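Local coordinates for amorpha-4,11-diene synthase (Artemisia annua, PDB 4GAX), which probably cyclises farnesyl diphosphate into sesquiterpenes as a metal-dependent terpene synthase, and is represented here by an alpha-bisabolol synthase mutant, at residues E53-K57 with K242-E247; A275-R279 with T313-I318; F383-F387 with I415-L421. All coordinates share one frame; numbering follows the deposited sequence.

Contact 1 of 3, residues E53-K57 with K242-E247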
loop_
_atom_site.group_PDB
_atom_site.type_symbol
_atom_site.label_atom_id
_atom_site.label_comp_id
_atom_site.label_asym_id
_atom_site.label_seq_id
_atom_site.Cartn_x
_atom_site.Cartn_y
_atom_site.Cartn_z
ATOM N N GLU A 53 9.768 27.083 -6.913
ATOM C CA GLU A 53 8.800 26.791 -7.964
ATOM C C GLU A 53 9.497 26.855 -9.325
ATOM O O GLU A 53 9.264 26.019 -10.196
ATOM C CB GLU A 53 7.654 27.813 -7.923
ATOM C CG GLU A 53 6.274 27.277 -8.326
ATOM C CD GLU A 53 5.313 28.384 -8.767
ATOM O OE1 GLU A 53 4.273 28.593 -8.102
ATOM O OE2 GLU A 53 5.596 29.040 -9.793
ATOM N N GLN A 54 10.372 27.846 -9.483
ATOM C CA GLN A 54 11.036 28.114 -10.756
ATOM C C GLN A 54 12.140 27.117 -11.083
ATOM O O GLN A 54 12.235 26.632 -12.214
ATOM C CB GLN A 54 11.620 29.528 -10.763
ATOM C CG GLN A 54 12.208 29.922 -12.103
ATOM C CD GLN A 54 11.191 29.801 -13.226
ATOM O OE1 GLN A 54 10.028 30.181 -13.068
ATOM N NE2 GLN A 54 11.620 29.256 -14.362
ATOM N N ILE A 55 12.995 26.846 -10.101
ATOM C CA ILE A 55 14.057 25.861 -10.260
ATOM C C ILE A 55 13.435 24.539 -10.683
ATOM O O ILE A 55 13.879 23.909 -11.643
ATOM C CB ILE A 55 14.840 25.653 -8.944
ATOM C CG1 ILE A 55 15.672 26.895 -8.602
ATOM C CG2 ILE A 55 15.748 24.428 -9.037
ATOM C CD1 ILE A 55 16.920 27.056 -9.449
ATOM N N VAL A 56 12.385 24.142 -9.975
ATOM C CA VAL A 56 11.743 22.867 -10.213
ATOM C C VAL A 56 11.097 22.819 -11.598
ATOM O O VAL A 56 11.102 21.780 -12.261
ATOM C CB VAL A 56 10.728 22.546 -9.090
ATOM C CG1 VAL A 56 9.441 21.976 -9.650
ATOM C CG2 VAL A 56 11.347 21.596 -8.075
ATOM N N LYS A 57 10.567 23.953 -12.043
ATOM C CA LYS A 57 9.894 24.020 -13.338
ATOM C C LYS A 57 10.869 23.717 -14.477
ATOM O O LYS A 57 10.578 22.904 -15.365
ATOM C CB LYS A 57 9.237 25.396 -13.525
ATOM C CG LYS A 57 8.446 25.553 -14.815
ATOM C CD LYS A 57 7.550 26.790 -14.783
ATOM C CE LYS A 57 8.357 28.081 -14.751
ATOM N NZ LYS A 57 7.476 29.281 -14.650
ATOM N N LYS A 242 18.543 16.230 -8.330
ATOM C CA LYS A 242 18.230 17.558 -7.802
ATOM C C LYS A 242 16.721 17.750 -7.696
ATOM O O LYS A 242 16.196 18.208 -6.670
ATOM C CB LYS A 242 18.834 18.642 -8.690
ATOM C CG LYS A 242 18.709 20.034 -8.100
ATOM C CD LYS A 242 19.192 21.094 -9.077
ATOM C CE LYS A 242 19.399 22.426 -8.373
ATOM N NZ LYS A 242 19.621 23.522 -9.354
ATOM N N LEU A 243 16.024 17.375 -8.762
ATOM C CA LEU A 243 14.575 17.460 -8.800
ATOM C C LEU A 243 13.918 16.545 -7.770
ATOM O O LEU A 243 12.961 16.942 -7.089
ATOM C CB LEU A 243 14.082 17.069 -10.198
ATOM C CG LEU A 243 12.568 17.023 -10.399
ATOM C CD1 LEU A 243 11.934 18.366 -10.061
ATOM C CD2 LEU A 243 12.257 16.634 -11.822
ATOM N N ALA A 244 14.409 15.315 -7.673
ATOM C CA ALA A 244 13.808 14.349 -6.755
ATOM C C ALA A 244 13.864 14.820 -5.303
ATOM O O ALA A 244 12.937 14.577 -4.523
ATOM C CB ALA A 244 14.472 12.964 -6.895
ATOM N N LYS A 245 14.954 15.476 -4.932
ATOM C CA LYS A 245 15.113 15.892 -3.541
ATOM C C LYS A 245 14.276 17.128 -3.236
ATOM O O LYS A 245 13.685 17.225 -2.157
ATOM C CB LYS A 245 16.582 16.150 -3.219
ATOM C CG LYS A 245 17.460 14.906 -3.256
ATOM C CD LYS A 245 18.952 15.303 -3.096
ATOM C CE LYS A 245 19.455 15.055 -1.690
ATOM N NZ LYS A 245 20.856 15.575 -1.493
ATOM N N LEU A 246 14.242 18.076 -4.175
ATOM C CA LEU A 246 13.430 19.289 -4.019
ATOM C C LEU A 246 11.959 18.899 -3.906
ATOM O O LEU A 246 11.213 19.416 -3.060
ATOM C CB LEU A 246 13.613 20.230 -5.215
ATOM C CG LEU A 246 14.668 21.343 -5.146
ATOM C CD1 LEU A 246 15.833 20.958 -4.272
ATOM C CD2 LEU A 246 15.159 21.709 -6.555
ATOM N N GLU A 247 11.546 17.978 -4.771
ATOM C CA GLU A 247 10.162 17.516 -4.809
ATOM C C GLU A 247 9.836 16.689 -3.577
ATOM O O GLU A 247 8.742 16.790 -3.037
ATOM C CB GLU A 247 9.922 16.692 -6.065
ATOM C CG GLU A 247 9.799 17.548 -7.309
ATOM C CD GLU A 247 8.543 18.406 -7.297
ATOM O OE1 GLU A 247 7.543 18.014 -6.643
ATOM O OE2 GLU A 247 8.558 19.471 -7.945
#
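The carboxylate of Glu-247 is the one flat group in this contact, and it presses an oxygen against Val-56. Its OE2 lies 3.2 Å from Val-56 CG1 and 3.5 Å from Val-56 CG2, with the two side chains crossing at about a right angle. Glu-247 bends at chi2 (-67°), which brings the carboxylate up to Val-56. The other oxygen, OE1, is held by the hydroxyl of Tyr-94. Val-56 also uses CG2 on the facing helix, 3.8 Å from Leu-243 CD1 and 3.9 Å from Leu-246 CB. Beside it, Ile-55 CG2 meets Leu-246 CD2 at 3.7 Å. The extended Lys-242 brings its NZ to 4.0 Å from Ile-55 CG2, on the solvent-exposed side. The helical segments run closer to antiparallel than parallel, at 143°, with axes 10.3 Å apart. Leu-59, on the same helix as Val-56, touches Lys-242, Leu-243 and Leu-246 and extends the packing. No hydrogen bond joins the two segments, so helix 52-71 of the N-terminal domain is held here mainly by van der Waals packing, with Glu-247 OE2 and Lys-242 NZ set against methyl groups. The apolar surroundings might raise the pKa of Glu-247, while its bond to Tyr-94 may offset this.

Contact 2 of 3, residues A275-R279 with T313-I318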
loop_
_atom_site.group_PDB
_atom_site.type_symbol
_atom_site.label_atom_id
_atom_site.label_comp_id
_atom_site.label_asym_id
_atom_site.label_seq_id
_atom_site.Cartn_x
_atom_site.Cartn_y
_atom_site.Cartn_z
ATOM N N ALA A 275 -14.114 8.798 24.095
ATOM C CA ALA A 275 -14.000 7.371 23.790
ATOM C C ALA A 275 -12.839 6.744 24.558
ATOM O O ALA A 275 -11.862 6.301 23.957
ATOM C CB ALA A 275 -13.818 7.160 22.299
ATOM N N PRO A 276 -12.945 6.689 25.894
ATOM C CA PRO A 276 -11.785 6.271 26.693
ATOM C C PRO A 276 -11.464 4.782 26.534
ATOM O O PRO A 276 -10.383 4.319 26.916
ATOM C CB PRO A 276 -12.218 6.591 28.124
ATOM C CG PRO A 276 -13.706 6.456 28.087
ATOM C CD PRO A 276 -14.140 6.924 26.725
ATOM N N TYR A 277 -12.408 4.042 25.971
ATOM C CA TYR A 277 -12.193 2.639 25.660
ATOM C C TYR A 277 -11.232 2.458 24.476
ATOM O O TYR A 277 -10.626 1.397 24.320
ATOM C CB TYR A 277 -13.533 1.968 25.346
ATOM C CG TYR A 277 -14.313 2.678 24.269
ATOM C CD1 TYR A 277 -14.075 2.407 22.930
ATOM C CD2 TYR A 277 -15.275 3.628 24.587
ATOM C CE1 TYR A 277 -14.763 3.051 21.944
ATOM C CE2 TYR A 277 -15.983 4.280 23.595
ATOM C CZ TYR A 277 -15.716 3.985 22.278
ATOM O OH TYR A 277 -16.397 4.619 21.274
ATOM N N SER A 278 -11.091 3.487 23.643
ATOM C CA SER A 278 -10.308 3.347 22.410
ATOM C C SER A 278 -8.926 4.010 22.439
ATOM O O SER A 278 -8.465 4.471 23.488
ATOM C CB SER A 278 -11.112 3.829 21.198
ATOM O OG SER A 278 -11.564 5.156 21.403
ATOM N N ARG A 279 -8.298 4.080 21.265
ATOM C CA ARG A 279 -6.903 4.484 21.128
ATOM C C ARG A 279 -6.742 5.895 20.573
ATOM O O ARG A 279 -7.589 6.380 19.823
ATOM C CB ARG A 279 -6.193 3.517 20.177
ATOM C CG ARG A 279 -6.498 2.056 20.440
ATOM C CD ARG A 279 -6.196 1.179 19.231
ATOM N NE ARG A 279 -6.536 -0.212 19.515
ATOM C CZ ARG A 279 -6.468 -1.204 18.636
ATOM N NH1 ARG A 279 -6.070 -0.969 17.391
ATOM N NH2 ARG A 279 -6.802 -2.435 19.003
ATOM N N THR A 313 -11.379 2.295 13.539
ATOM C CA THR A 313 -10.643 1.971 14.748
ATOM C C THR A 313 -11.540 2.127 15.977
ATOM O O THR A 313 -11.574 1.243 16.839
ATOM C CB THR A 313 -9.387 2.861 14.868
ATOM O OG1 THR A 313 -8.557 2.675 13.709
ATOM C CG2 THR A 313 -8.599 2.517 16.112
ATOM N N LEU A 314 -12.282 3.234 16.047
ATOM C CA LEU A 314 -13.200 3.464 17.162
ATOM C C LEU A 314 -14.262 2.393 17.203
ATOM O O LEU A 314 -14.483 1.767 18.251
ATOM C CB LEU A 314 -13.892 4.823 17.033
ATOM C CG LEU A 314 -13.042 6.042 17.380
ATOM C CD1 LEU A 314 -13.572 7.288 16.682
ATOM C CD2 LEU A 314 -13.058 6.237 18.868
ATOM N N ILE A 315 -14.923 2.187 16.061
ATOM C CA ILE A 315 -16.051 1.256 15.985
ATOM C C ILE A 315 -15.611 -0.178 16.308
ATOM O O ILE A 315 -16.312 -0.894 17.029
ATOM C CB ILE A 315 -16.766 1.322 14.615
ATOM C CG1 ILE A 315 -17.450 2.680 14.442
ATOM C CG2 ILE A 315 -17.826 0.247 14.508
ATOM C CD1 ILE A 315 -18.036 2.881 13.054
ATOM N N ASP A 316 -14.449 -0.584 15.795
ATOM C CA ASP A 316 -13.898 -1.900 16.123
ATOM C C ASP A 316 -13.668 -2.053 17.622
ATOM O O ASP A 316 -13.913 -3.113 18.195
ATOM C CB ASP A 316 -12.587 -2.150 15.381
ATOM C CG ASP A 316 -12.773 -2.995 14.141
ATOM O OD1 ASP A 316 -13.708 -3.825 14.118
ATOM O OD2 ASP A 316 -11.986 -2.828 13.186
ATOM N N ASP A 317 -13.200 -0.983 18.253
ATOM C CA ASP A 317 -12.914 -1.004 19.679
ATOM C C ASP A 317 -14.180 -1.044 20.536
ATOM O O ASP A 317 -14.109 -1.329 21.731
ATOM C CB ASP A 317 -12.018 0.174 20.073
ATOM C CG ASP A 317 -10.587 0.015 19.571
ATOM O OD1 ASP A 317 -10.248 -1.081 19.065
ATOM O OD2 ASP A 317 -9.799 0.982 19.697
ATOM N N ILE A 318 -15.331 -0.750 19.932
ATOM C CA ILE A 318 -16.612 -0.904 20.623
ATOM C C ILE A 318 -17.124 -2.331 20.442
ATOM O O ILE A 318 -17.667 -2.939 21.360
ATOM C CB ILE A 318 -17.696 0.054 20.084
ATOM C CG1 ILE A 318 -17.301 1.514 20.301
ATOM C CG2 ILE A 318 -19.020 -0.205 20.772
ATOM C CD1 ILE A 318 -18.275 2.507 19.678
#
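Thr-313 lays its methyl beside Arg-279, with CG2 4.2 Å from Arg-279 CD. Its OG1 bonds back to Ile-309 O. Leu-314 comes next and puts CD2 against the turn, 3.6 Å from Ala-275 CB and close to Ser-278 OG. That hydroxyl is already committed: Ser-278 OG donates to Ala-275 O at 2.8 Å. Ser-278 N donates to the same oxygen from the same face, closing a type I beta turn from Ala-275 to Ser-278. Leu-314 O lies at the edge of the Tyr-277 ring, near its plane. Tyr-277 CG sits between the backbone N and the carbonyl carbon (chi1 54°), which lays one ring face over Ala-275 C. Asp-316 and Asp-317 begin the DDxxD motif, which binds magnesium in related synthases. Asp-317 forms a salt bridge with Arg-279, OD2 to NE 3.5 Å. The oxygen stands well out of the guanidinium plane, so only charge attraction acts. OD1 sits over one guanidinium face, and the two planes are 56° apart. OD2 also touches Ser-278 CB. Ile-318 ends the segment with CG1 3.4 Å from Tyr-277 CE1, and the buried Tyr-277 OH has no polar partner in the model. Around the contact, Leu-314 reaches Trp-266 and Phe-269 of helix 238-269 and Leu-356 of helix 351-370. Tyr-277 touches Ile-353 of the latter and meets the ring of Tyr-322 at the end of helix 299-322.

Contact 3 of 3, residues F383-F387 with I415-L421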
loop_
_atom_site.group_PDB
_atom_site.type_symbol
_atom_site.label_atom_id
_atom_site.label_comp_id
_atom_site.label_asym_id
_atom_site.label_seq_id
_atom_site.Cartn_x
_atom_site.Cartn_y
_atom_site.Cartn_z
ATOM N N PHE A 383 -21.502 0.122 1.754
ATOM C CA PHE A 383 -20.331 -0.640 2.179
ATOM C C PHE A 383 -19.986 -0.346 3.634
ATOM O O PHE A 383 -19.467 -1.206 4.350
ATOM C CB PHE A 383 -19.130 -0.314 1.293
ATOM C CG PHE A 383 -19.102 -1.085 -0.002
ATOM C CD1 PHE A 383 -18.422 -2.294 -0.091
ATOM C CD2 PHE A 383 -19.759 -0.603 -1.121
ATOM C CE1 PHE A 383 -18.387 -3.006 -1.277
ATOM C CE2 PHE A 383 -19.725 -1.311 -2.318
ATOM C CZ PHE A 383 -19.039 -2.515 -2.392
ATOM N N VAL A 384 -20.259 0.878 4.069
ATOM C CA VAL A 384 -20.010 1.236 5.451
ATOM C C VAL A 384 -21.004 0.495 6.336
ATOM O O VAL A 384 -20.623 -0.094 7.359
ATOM C CB VAL A 384 -20.124 2.748 5.663
ATOM C CG1 VAL A 384 -19.716 3.105 7.094
ATOM C CG2 VAL A 384 -19.218 3.474 4.674
ATOM N N LYS A 385 -22.271 0.491 5.929
ATOM C CA LYS A 385 -23.291 -0.241 6.675
ATOM C C LYS A 385 -22.979 -1.723 6.684
ATOM O O LYS A 385 -23.170 -2.388 7.698
ATOM C CB LYS A 385 -24.665 -0.034 6.060
ATOM C CG LYS A 385 -25.211 1.371 6.220
ATOM C CD LYS A 385 -26.567 1.444 5.557
ATOM C CE LYS A 385 -27.209 2.798 5.727
ATOM N NZ LYS A 385 -28.518 2.796 5.032
ATOM N N ASP A 386 -22.504 -2.244 5.554
ATOM C CA ASP A 386 -22.223 -3.681 5.460
ATOM C C ASP A 386 -21.065 -4.080 6.369
ATOM O O ASP A 386 -21.018 -5.195 6.880
ATOM C CB ASP A 386 -21.924 -4.106 4.025
ATOM C CG ASP A 386 -22.081 -5.597 3.828
ATOM O OD1 ASP A 386 -23.195 -6.094 4.087
ATOM O OD2 ASP A 386 -21.097 -6.273 3.454
ATOM N N PHE A 387 -20.138 -3.152 6.577
ATOM C CA PHE A 387 -19.024 -3.358 7.499
ATOM C C PHE A 387 -19.526 -3.529 8.938
ATOM O O PHE A 387 -19.155 -4.484 9.623
ATOM C CB PHE A 387 -18.047 -2.181 7.409
ATOM C CG PHE A 387 -16.984 -2.191 8.473
ATOM C CD1 PHE A 387 -15.939 -3.100 8.417
ATOM C CD2 PHE A 387 -17.020 -1.280 9.519
ATOM C CE1 PHE A 387 -14.962 -3.111 9.392
ATOM C CE2 PHE A 387 -16.040 -1.286 10.503
ATOM C CZ PHE A 387 -15.014 -2.203 10.441
ATOM N N ILE A 415 -14.946 -8.704 4.943
ATOM C CA ILE A 415 -15.695 -7.502 5.261
ATOM C C ILE A 415 -15.177 -6.844 6.544
ATOM O O ILE A 415 -14.757 -5.690 6.528
ATOM C CB ILE A 415 -17.197 -7.812 5.391
ATOM C CG1 ILE A 415 -17.747 -8.301 4.045
ATOM C CG2 ILE A 415 -17.959 -6.583 5.873
ATOM C CD1 ILE A 415 -19.084 -9.013 4.147
ATOM N N THR A 416 -15.184 -7.581 7.650
ATOM C CA THR A 416 -14.819 -6.992 8.939
ATOM C C THR A 416 -13.357 -6.587 9.035
ATOM O O THR A 416 -12.980 -5.835 9.938
ATOM C CB THR A 416 -15.132 -7.932 10.115
ATOM O OG1 THR A 416 -14.296 -9.095 10.029
ATOM C CG2 THR A 416 -16.601 -8.335 10.103
ATOM N N GLY A 417 -12.533 -7.084 8.116
ATOM C CA GLY A 417 -11.127 -6.726 8.090
ATOM C C GLY A 417 -10.909 -5.418 7.346
ATOM O O GLY A 417 -9.789 -4.896 7.303
ATOM N N GLY A 418 -11.978 -4.898 6.744
ATOM C CA GLY A 418 -11.931 -3.595 6.096
ATOM C C GLY A 418 -11.540 -3.549 4.623
ATOM O O GLY A 418 -11.409 -2.458 4.061
ATOM N N ALA A 419 -11.353 -4.709 3.992
ATOM C CA ALA A 419 -10.864 -4.742 2.603
ATOM C C ALA A 419 -11.823 -4.013 1.663
ATOM O O ALA A 419 -11.393 -3.183 0.857
ATOM C CB ALA A 419 -10.645 -6.179 2.131
ATOM N N ASN A 420 -13.115 -4.322 1.780
ATOM C CA ASN A 420 -14.144 -3.666 0.978
ATOM C C ASN A 420 -14.287 -2.186 1.339
ATOM O O ASN A 420 -14.416 -1.320 0.460
ATOM C CB ASN A 420 -15.497 -4.370 1.154
ATOM C CG ASN A 420 -15.470 -5.825 0.703
ATOM O OD1 ASN A 420 -14.562 -6.250 -0.025
ATOM N ND2 ASN A 420 -16.472 -6.597 1.135
ATOM N N LEU A 421 -14.263 -1.901 2.636
ATOM C CA LEU A 421 -14.507 -0.541 3.116
ATOM C C LEU A 421 -13.390 0.425 2.709
ATOM O O LEU A 421 -13.656 1.503 2.156
ATOM C CB LEU A 421 -14.723 -0.537 4.633
ATOM C CG LEU A 421 -14.927 0.837 5.284
ATOM C CD1 LEU A 421 -16.100 1.552 4.643
ATOM C CD2 LEU A 421 -15.165 0.698 6.779
HETATM O O HOH W 1 -18.896 -5.161 2.321
#
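The Phe-387 ring is gripped by Leu-421 on a face and by backbone oxygens at its edge. Leu-421 CD2 makes a CH-pi contact, 4.0 Å from the ring centroid and 21° off the normal. At the edge, near the ring plane, Phe-387 CD1 lies 3.4 Å from Ile-415 O and CE1 lies 3.4 Å from Thr-416 O. Having CG anti to the backbone N (chi1 171°) places the ring edge at these carbonyls. The other methyl of Leu-421, CD1, packs on Val-384 CG2 at 3.7 Å. Phe-383 meets Asn-420 CB with its ring edge, the ring and amide planes being 84° apart. On the Asp-386 side, Ile-415 CD1 lies 3.5 Å from Asp-386 OD2. A water bridges the segments: it donates to Asp-386 OD2 at 2.7 Å and accepts from Asn-420 ND2 at 3.1 Å. Arg-389 holds the other carboxylate oxygen in a salt bridge. Further out, the chain bends at Gly-417 and Gly-418, between helix 407-416 and helix 419-429. Gly-418 has positive phi, and its N donates to Ile-415 O. This break probably matches the kink in helix G of class I terpene synthases, whose carbonyls are thought to act on carbocation intermediates. Helix 299-322 packs on Phe-387 through Val-312 and Asp-316. Phe-357 and Tyr-361 of helix 351-370 touch Val-384, and Phe-439, Ala-442 and Val-443 of helix 436-443 touch Phe-383.

How the contacts relate
From the N terminus, contact 1 closes first, over a loop of 184 mainly helical residues, and ties helix 52-71 to the early part of helix 238-269. Contact 2 opens only after it and closes over 33 residues, joining the loop before helix 282-292 to helix 299-322. Contact 3 follows, closing over 27 residues between helix 374-399 and the broken helix after it. The three stand in series; none nests or crosses. Contacts 2 and 3 share the metal-binding domain and touch, Asp-316 OD2 lying 4.1 Å from Phe-387 CZ. Contact 1 is remote, its nearest atoms about 28 Å from either. Helix 238-269 spans the gap, its far end reaching Leu-314.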